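Long-range contact in aldehyde Dehydrogenase (Burkholderia cenocepacia, PDB 4O6R), which probably oxidises aldehydes to carboxylic acids with NAD(P)+ as cofactor, and binds AMP: residues N140-A145 with T477-V482. Sequence-based numbering, arbitrary orientation.
Sequences NYVQRA and TEARSV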
# COMPACT_ATOMS: atom_id res chain seq x y z
N ASN A 140 4.95 12.91 11.30
CA ASN A 140 3.91 12.02 11.81
C ASN A 140 4.07 10.63 11.25
O ASN A 140 3.81 10.41 10.08
CB ASN A 140 2.52 12.62 11.48
CG ASN A 140 1.35 11.77 11.94
OD1 ASN A 140 0.27 11.83 11.33
ND2 ASN A 140 1.52 11.00 13.01
N TYR A 141 4.57 9.71 12.07
CA TYR A 141 4.70 8.32 11.65
C TYR A 141 3.68 7.47 12.40
O TYR A 141 3.35 7.75 13.57
CB TYR A 141 6.12 7.79 11.87
CG TYR A 141 6.68 7.76 13.30
CD1 TYR A 141 7.31 8.87 13.88
CD2 TYR A 141 6.60 6.60 14.05
CE1 TYR A 141 7.86 8.80 15.18
CE2 TYR A 141 7.13 6.53 15.33
CZ TYR A 141 7.78 7.62 15.88
OH TYR A 141 8.31 7.49 17.14
N VAL A 142 3.22 6.44 11.72
CA VAL A 142 2.21 5.54 12.27
C VAL A 142 2.75 4.12 12.19
O VAL A 142 3.14 3.67 11.11
CB VAL A 142 0.91 5.62 11.48
CG1 VAL A 142 -0.15 4.69 12.07
CG2 VAL A 142 0.41 7.07 11.44
N GLN A 143 2.80 3.45 13.34
CA GLN A 143 3.19 2.05 13.40
C GLN A 143 1.95 1.16 13.41
O GLN A 143 0.91 1.54 13.91
CB GLN A 143 3.93 1.79 14.69
CG GLN A 143 5.14 2.67 14.91
CD GLN A 143 6.37 1.96 14.55
OE1 GLN A 143 6.37 1.12 13.63
NE2 GLN A 143 7.43 2.23 15.27
N ARG A 144 2.10 -0.07 12.90
CA ARG A 144 1.11 -1.12 13.11
C ARG A 144 1.58 -1.98 14.28
O ARG A 144 2.36 -2.93 14.11
CB ARG A 144 0.95 -1.96 11.85
CG ARG A 144 0.48 -1.14 10.63
CD ARG A 144 -0.84 -0.40 10.84
NE ARG A 144 -1.93 -1.29 11.31
CZ ARG A 144 -3.19 -0.90 11.50
NH1 ARG A 144 -3.57 0.35 11.24
NH2 ARG A 144 -4.10 -1.77 11.96
N ALA A 145 1.09 -1.68 15.48
CA ALA A 145 1.53 -2.41 16.68
C ALA A 145 0.58 -3.59 16.94
O ALA A 145 -0.57 -3.54 16.56
CB ALA A 145 1.53 -1.49 17.88
N THR A 477 -3.49 -5.87 14.21
CA THR A 477 -2.67 -4.76 14.68
C THR A 477 -3.54 -3.54 14.95
O THR A 477 -4.73 -3.52 14.65
CB THR A 477 -1.55 -4.41 13.67
OG1 THR A 477 -2.14 -4.14 12.38
CG2 THR A 477 -0.55 -5.54 13.59
N GLU A 478 -2.93 -2.52 15.54
CA GLU A 478 -3.61 -1.26 15.77
C GLU A 478 -2.71 -0.13 15.34
O GLU A 478 -1.49 -0.22 15.45
CB GLU A 478 -4.00 -1.07 17.24
CG GLU A 478 -2.77 -1.01 18.12
CD GLU A 478 -2.97 -1.35 19.59
OE1 GLU A 478 -4.00 -1.97 19.97
OE2 GLU A 478 -2.07 -0.98 20.38
N ALA A 479 -3.31 0.96 14.88
CA ALA A 479 -2.53 2.11 14.47
C ALA A 479 -2.04 2.88 15.71
O ALA A 479 -2.82 3.20 16.64
CB ALA A 479 -3.35 3.03 13.58
N ARG A 480 -0.74 3.18 15.73
CA ARG A 480 -0.10 3.99 16.78
C ARG A 480 0.52 5.19 16.11
O ARG A 480 1.54 5.08 15.42
CB ARG A 480 0.99 3.20 17.51
CG ARG A 480 0.57 2.01 18.35
CD ARG A 480 -0.39 2.45 19.41
NE ARG A 480 -0.53 1.57 20.56
CZ ARG A 480 0.13 1.65 21.71
NH1 ARG A 480 1.11 2.51 21.91
NH2 ARG A 480 -0.21 0.83 22.69
N SER A 481 -0.13 6.34 16.23
CA SER A 481 0.27 7.55 15.53
C SER A 481 1.16 8.41 16.44
O SER A 481 0.76 8.70 17.57
CB SER A 481 -0.97 8.34 15.12
OG SER A 481 -0.63 9.56 14.53
N VAL A 482 2.35 8.74 15.98
CA VAL A 482 3.29 9.53 16.78
C VAL A 482 3.58 10.81 15.99
O VAL A 482 3.89 10.77 14.79
CB VAL A 482 4.61 8.80 17.05
CG1 VAL A 482 5.58 9.70 17.82
CG2 VAL A 482 4.38 7.51 17.85
O HOH W 1 -6.78 -2.05 12.77
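This is an antiparallel strand pairing in the arm that reaches out from the body of the subunit, joining residues 140-145 to residues 477-482 near the C-terminus. Six backbone hydrogen bonds link Tyr141 with Val482, Gln143 with Arg480 and Ala145 with Glu478. Val482 N to Tyr141 O is 2.8 Å. Val142 and Arg144 face Ser481 and Ala479 in non-hydrogen-bonded pairs.

Tyr141 and Val482 lie alongside each other on the same face. Val482 CB sits over one face of the Tyr141 ring, 3.8 Å from its centroid, a CH-pi contact. The ring's OH bonds His431 of the second subunit. Asn140 CG is anti to its backbone N (chi1 179°), and ND2 bonds both Ser481 OG and Val482 O, each at 3.0 Å. OD1 bonds Ser454 OG of the second subunit. Val482 O thus accepts from Asn140 ND2 and Tyr141 N, the former from above the carbonyl plane.

Such an arm is the oligomerisation region of the aldehyde dehydrogenase fold. Here Ser481 and Val482 also pair in parallel with a strand of the second subunit, extending the sheet into that subunit.

At the other end, bends at chi2 and chi3 fold Arg144 back, and its side chain crosses that of Thr477 at about a right angle. NE and NH2 both grip Thr477 OG1 at 3.1 Å, in the guanidinium plane, while Glu478 C and Ala479 N lie over one face. OG1 also bonds Met473 O and His474 O, tying the strand to the preceding helix. A water bridges Arg144 NH2 and Thr477 O. On the sheet face of Tyr141, Arg480 NE forms a salt bridge with Glu478 OE2 at 3.0 Å.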